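Local atomic coordinates of AP endonuclease, family protein 2 (Mycobacterium smegmatis, PDB entry 5TNV), a protein that binds a magnesium ion within a xylose isomerase-like TIM barrel and may act as an endonuclease. Residues 44-47 with 48-51; 79-83 with 84-88; 233-236 with 237-241. All coordinates share one frame; numbering follows the deposited sequence. Where two conformers were deposited one is given.

Interaction 1: 44-47 with 48-51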
# COMPACT_ATOMS: atom_id res chain seq x y z
N GLY A 44 -7.49 8.00 -33.13
CA GLY A 44 -6.30 7.91 -33.96
C GLY A 44 -5.01 7.72 -33.19
O GLY A 44 -4.99 7.42 -31.99
N HIS A 45 -3.87 7.88 -33.87
CA HIS A 45 -2.58 7.75 -33.28
C HIS A 45 -2.14 9.07 -32.66
O HIS A 45 -2.34 10.15 -33.25
CB HIS A 45 -1.58 7.29 -34.33
CG HIS A 45 -0.32 6.73 -33.80
ND1 HIS A 45 0.61 7.42 -33.07
CD2 HIS A 45 0.11 5.44 -33.85
CE1 HIS A 45 1.58 6.59 -32.76
NE2 HIS A 45 1.31 5.37 -33.22
N ILE A 46 -1.54 9.02 -31.48
CA ILE A 46 -1.04 10.23 -30.81
C ILE A 46 -0.05 10.98 -31.70
O ILE A 46 0.10 12.20 -31.55
CB ILE A 46 -0.49 9.89 -29.42
CG1 ILE A 46 -0.48 11.10 -28.48
CG2 ILE A 46 0.87 9.24 -29.49
CD1 ILE A 46 -1.82 11.67 -28.15
N LYS A 47 0.67 10.27 -32.58
CA LYS A 47 1.64 10.97 -33.44
C LYS A 47 0.99 12.02 -34.33
O LYS A 47 1.68 12.94 -34.75
CB LYS A 47 2.38 9.95 -34.28
CG LYS A 47 1.70 9.43 -35.42
CD LYS A 47 2.57 8.39 -36.14
CE LYS A 47 3.65 9.03 -37.03
NZ LYS A 47 4.31 8.06 -37.94
N ASP A 48 -0.29 11.90 -34.62
CA ASP A 48 -1.02 12.77 -35.51
C ASP A 48 -1.82 13.81 -34.76
O ASP A 48 -2.52 14.64 -35.39
CB ASP A 48 -1.94 11.94 -36.42
CG ASP A 48 -1.19 10.95 -37.28
OD1 ASP A 48 -0.15 11.35 -37.85
OD2 ASP A 48 -1.63 9.81 -37.39
N ALA A 49 -1.81 13.81 -33.43
CA ALA A 49 -2.73 14.67 -32.67
C ALA A 49 -2.28 16.12 -32.66
O ALA A 49 -1.10 16.41 -32.75
CB ALA A 49 -2.82 14.14 -31.24
N PRO A 50 -3.21 17.05 -32.49
CA PRO A 50 -2.81 18.45 -32.31
C PRO A 50 -1.96 18.57 -31.04
O PRO A 50 -2.10 17.83 -30.07
CB PRO A 50 -4.13 19.14 -32.16
CG PRO A 50 -5.19 18.24 -32.62
CD PRO A 50 -4.67 16.86 -32.46
N ALA A 51 -1.06 19.57 -31.09
CA ALA A 51 -0.12 19.75 -29.98
C ALA A 51 -0.90 19.97 -28.67
O ALA A 51 -0.44 19.62 -27.60
CB ALA A 51 0.86 20.84 -30.30
O HOH W 1 -4.05 8.95 -36.62

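Interaction 2: 79-83 with 84-88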
# COMPACT_ATOMS: atom_id res chain seq x y z
N ALA A 79 11.20 9.97 -32.80
CA ALA A 79 12.03 9.59 -33.92
C ALA A 79 11.28 9.66 -35.26
O ALA A 79 11.90 9.74 -36.30
CB ALA A 79 12.60 8.19 -33.68
N ALA A 80 9.96 9.57 -35.22
CA ALA A 80 9.12 9.54 -36.41
C ALA A 80 8.57 10.90 -36.81
O ALA A 80 8.10 11.04 -37.92
CB ALA A 80 7.94 8.58 -36.21
N LEU A 81 8.57 11.87 -35.92
CA LEU A 81 8.01 13.19 -36.26
C LEU A 81 8.87 13.94 -37.22
O LEU A 81 10.10 13.86 -37.23
CB LEU A 81 7.85 14.03 -34.98
CG LEU A 81 6.80 13.59 -33.96
CD1 LEU A 81 6.79 14.60 -32.81
CD2 LEU A 81 5.42 13.43 -34.56
N SER A 82 8.19 14.77 -38.04
CA SER A 82 8.91 15.72 -38.83
C SER A 82 9.59 16.72 -37.92
O SER A 82 9.23 16.91 -36.76
CB SER A 82 7.96 16.50 -39.72
OG SER A 82 7.08 17.32 -38.95
N ASP A 83 10.59 17.42 -38.49
CA ASP A 83 11.29 18.42 -37.68
C ASP A 83 10.35 19.53 -37.20
O ASP A 83 10.49 20.02 -36.08
CB ASP A 83 12.45 19.01 -38.48
CG ASP A 83 13.50 18.02 -38.86
OD1 ASP A 83 13.65 16.94 -38.27
OD2 ASP A 83 14.30 18.37 -39.78
N SER A 84 9.39 19.91 -38.06
CA SER A 84 8.45 20.96 -37.66
C SER A 84 7.53 20.45 -36.57
O SER A 84 7.22 21.20 -35.63
CB SER A 84 7.68 21.49 -38.86
OG SER A 84 6.89 20.45 -39.42
N ARG A 85 7.10 19.19 -36.57
CA ARG A 85 6.30 18.63 -35.48
C ARG A 85 7.12 18.48 -34.21
O ARG A 85 6.57 18.65 -33.12
CB ARG A 85 5.62 17.34 -35.94
CG ARG A 85 4.50 17.60 -36.92
CD ARG A 85 3.23 18.00 -36.23
NE ARG A 85 2.53 16.85 -35.71
CZ ARG A 85 1.49 16.86 -34.89
NH1 ARG A 85 1.05 17.97 -34.37
NH2 ARG A 85 0.88 15.71 -34.59
N ILE A 86 8.43 18.20 -34.31
CA ILE A 86 9.33 18.22 -33.15
C ILE A 86 9.27 19.59 -32.50
O ILE A 86 9.21 19.70 -31.27
CB ILE A 86 10.76 17.80 -33.50
CG1 ILE A 86 10.83 16.30 -33.77
CG2 ILE A 86 11.77 18.26 -32.46
CD1 ILE A 86 10.68 15.39 -32.58
N GLU A 87 9.32 20.68 -33.29
CA GLU A 87 9.27 21.99 -32.69
C GLU A 87 7.90 22.30 -32.09
O GLU A 87 7.87 22.96 -31.04
CB GLU A 87 9.75 23.07 -33.69
CG GLU A 87 11.21 22.99 -34.09
CD GLU A 87 12.18 22.93 -32.91
OE1 GLU A 87 11.90 23.67 -31.93
OE2 GLU A 87 13.17 22.15 -32.98
N GLU A 88 6.80 21.81 -32.65
CA GLU A 88 5.50 21.93 -32.04
C GLU A 88 5.52 21.28 -30.64
O GLU A 88 5.00 21.81 -29.65
CB GLU A 88 4.41 21.32 -32.88
CG GLU A 88 3.98 21.92 -34.13
CD GLU A 88 2.79 21.36 -34.85
OE1 GLU A 88 2.13 20.59 -34.25
OE2 GLU A 88 2.58 21.75 -36.05
O HOH W 2 13.07 20.31 -35.04

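Interaction 3: 233-236 with 237-241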
# COMPACT_ATOMS: atom_id res chain seq x y z
N PRO A 233 12.41 -18.19 -8.32
CA PRO A 233 13.49 -17.87 -7.36
C PRO A 233 14.25 -16.66 -7.81
O PRO A 233 14.50 -16.45 -9.02
CB PRO A 233 14.35 -19.11 -7.41
CG PRO A 233 13.50 -20.21 -7.86
CD PRO A 233 12.48 -19.58 -8.80
N MET A 234 14.64 -15.84 -6.83
CA MET A 234 15.32 -14.56 -7.14
C MET A 234 16.18 -14.23 -5.93
O MET A 234 15.69 -14.29 -4.79
CB MET A 234 14.32 -13.43 -7.40
CG MET A 234 14.71 -12.16 -8.15
SD MET A 234 15.63 -12.50 -9.64
CE MET A 234 14.28 -13.23 -10.57
N PRO A 235 17.45 -13.85 -6.08
CA PRO A 235 18.24 -13.37 -4.93
C PRO A 235 17.60 -12.11 -4.34
O PRO A 235 16.86 -11.37 -5.00
CB PRO A 235 19.61 -13.06 -5.52
CG PRO A 235 19.66 -13.90 -6.78
CD PRO A 235 18.28 -13.83 -7.32
N HIS A 236 17.93 -11.86 -3.07
CA HIS A 236 17.43 -10.68 -2.40
C HIS A 236 17.88 -9.44 -3.15
O HIS A 236 19.02 -9.36 -3.65
CB HIS A 236 17.94 -10.67 -0.94
CG HIS A 236 17.29 -9.62 -0.10
ND1 HIS A 236 17.70 -8.30 -0.14
CD2 HIS A 236 16.25 -9.73 0.74
CE1 HIS A 236 16.89 -7.64 0.69
NE2 HIS A 236 16.00 -8.46 1.23
N PRO A 237 17.03 -8.41 -3.25
CA PRO A 237 17.44 -7.22 -4.01
C PRO A 237 18.65 -6.54 -3.48
O PRO A 237 19.35 -5.88 -4.30
CB PRO A 237 16.21 -6.29 -4.00
CG PRO A 237 15.25 -6.92 -3.10
CD PRO A 237 15.67 -8.32 -2.74
N SER A 238 18.98 -6.62 -2.20
CA SER A 238 20.22 -6.07 -1.67
C SER A 238 21.44 -6.60 -2.40
O SER A 238 22.36 -5.89 -2.75
CB SER A 238 20.37 -6.34 -0.19
OG SER A 238 20.55 -7.68 0.20
N GLU A 239 21.44 -7.90 -2.60
CA GLU A 239 22.52 -8.61 -3.24
C GLU A 239 22.56 -8.25 -4.73
O GLU A 239 23.62 -7.97 -5.32
CB GLU A 239 22.40 -10.11 -3.06
CG GLU A 239 23.38 -10.99 -3.79
CD GLU A 239 23.06 -12.45 -3.76
OE1 GLU A 239 22.65 -12.91 -2.62
OE2 GLU A 239 23.25 -13.07 -4.85
N MET A 240 21.38 -8.26 -5.36
CA MET A 240 21.36 -8.01 -6.81
C MET A 240 21.81 -6.59 -7.12
O MET A 240 22.60 -6.35 -8.03
CB MET A 240 19.95 -8.22 -7.37
CG MET A 240 19.41 -9.67 -7.23
SD MET A 240 18.04 -10.01 -8.34
CE MET A 240 16.69 -9.11 -7.59
N TYR A 241 21.29 -5.60 -6.39
CA TYR A 241 21.66 -4.21 -6.61
C TYR A 241 23.13 -3.97 -6.34
O TYR A 241 23.78 -3.23 -7.07
CB TYR A 241 20.77 -3.27 -5.80
CG TYR A 241 19.51 -2.83 -6.51
CD1 TYR A 241 19.58 -2.07 -7.68
CD2 TYR A 241 18.24 -3.12 -6.01
CE1 TYR A 241 18.47 -1.65 -8.35
CE2 TYR A 241 17.10 -2.69 -6.69
CZ TYR A 241 17.23 -1.94 -7.85
OH TYR A 241 16.14 -1.47 -8.58
O HOH W 3 19.64 -13.73 -1.71

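Interaction 1: 44-47 with 48-51
I46 and A49 form the tight side of this short turn. The isoleucine's CD1 lies 4.1 Å from A49 CB, and both residues are buried. With chi1 at -157°, I46 turns CG1 away from its own backbone N, and CD1 follows down that branch to the alanine methyl. The backbone draws in over the same pair: A49 N donates to I46 O at 3.1 Å. That carbonyl is gripped a second time by W54 NE1 of the following helix, so this polar atom inside the packed part is well satisfied, while V53 and Q57 of the same helix touch the I46 side chain.

One residue earlier, D48 N donates to H45 O at 3.0 Å. Two successive bonds from residue i+3 back to residue i are the signature of a 3-10 turn. This one lies in the long connection between strand 29-32 of the TIM barrel and helix 51-63, with P50 serving as N-cap of that helix.

The other side, toward solvent, is looser and more polar. The H45 imidazole uses ND1 to accept K47 N at 2.9 Å, with the donor almost exactly in the ring plane, which fixes the ring's rotation. K47 then lays CD over one face of that ring, 3.7 Å above the plane and shifted toward the rim. Its chi1 of 79° tucks CG between the backbone N and the carbonyl carbon, 3.6 Å from D48 OD1. The two side chains run side by side in one direction, yet the ammonium and carboxylate do not pair, K47 NZ staying 5.5 Å from D48 OD1. D48 OD2 instead takes a water at 2.7 Å, and that water also accepts from H45 N.

Interaction 2: 79-83 with 84-88
The guanidinium of R85, whose CB and CG pass S82 OG at 3.3 Å each, is met at its edge, in its own plane, by the E88 carboxylate. R85 NH1 forms a salt bridge with E88 OE1 at 2.8 Å, on the syn side of the oxygen but about 30° out of the carboxylate plane. The other terminal nitrogen, NH2, donates to the carbonyls of K47 and A49 in the preceding strand-to-helix loop, so three acceptors hold the group. Bends at chi2 and chi3 curl the chain over to reach them.

S82 is the N-cap of helix 83-95. Its chi1 of 67° swings OG between its backbone N and carbonyl carbon, from where the oxygen accepts R85 N at 3.0 Å. S82 O then takes I86 N, almost head-on to the carbonyl, in the first full helical turn. Just before the cap, L81 reaches past it to I86, its CB 3.9 Å from I86 CG1. This pairing of the residue ahead of the N-cap with the one four after it is a hydrophobic staple, here closing a barrel helix that follows strand 68-70. The two side chains cross at a slant on the buried side, where V76 and L78 of the loop also pack against them.

Toward solvent, D83 O accepts E87 N at 3.1 Å and also a water. That water, 2.8 Å from E87 OE2, ties the carboxylate back to the turn, although the main partner of E87 is R90, three residues further on.

Interaction 3: 233-236 with 237-241
This is a helix N-terminal cap with a hydrophobic staple beside it, at the point where the loop after helix 225-228 runs into helix 237-244 on the outside of the TIM barrel. H236 is the N-cap, and its imidazole does the work usually given to a serine or aspartate: ND1 accepts S238 N at 3.0 Å, the donor tilted 21° from the ring plane. The ring gets there because chi1, -170°, sets CG opposite the backbone N and next to the carbonyl carbon. That also lays one face of the imidazole on P237, whose CD sits 3.5 Å from the ring centroid in a CH-pi contact. Y278 from a later loop meets the same histidine ring at a slant. H236 O receives M240 N at 3.1 Å and, weakly, E239 N.

Beside the cap, P235 and M240 are the staple, the residue ahead of the cap meeting the one four beyond it, with P235 CB 3.8 Å from M240 CG and the two groups roughly perpendicular. M240, the buried partner, bends at chi3, bringing CE to 3.7 Å from M234 CG, and L227 and V228 of helix 225-228 close in on the two methionines. E239 extends along the outer side, its OE2 3.7 Å from P235 CB, while a water links its OE1 to the N-H of H236.

The bent approach of ND1 to the S238 hydroxyl is weak and would need a proton on ND1, which conflicts with the straighter bond from S238 N. To that backbone N-H, ND1 would present a lone pair, consistent with a neutral imidazole protonated on NE2.

Overall arrangement
None of the three sits in the barrel core; each is a partly buried turn leading toward a peripheral helix, with apolar contacts inside and waters outside. Interactions 1 and 2 belong together: their centres are 12 Å apart, and R85 of interaction 2 ties its helix to the loop of interaction 1. Interaction 3 lies across the chain's centre, its nearest atoms about 27 Å from interaction 2, and is the one nearer the magnesium, though M240's side chain is still about 14 Å from it. Chemically, 79-88 and 233-241 are both capped and stapled helix starts, by serine and histidine respectively, whereas 44-51 is a 3-10 turn held largely by backbone.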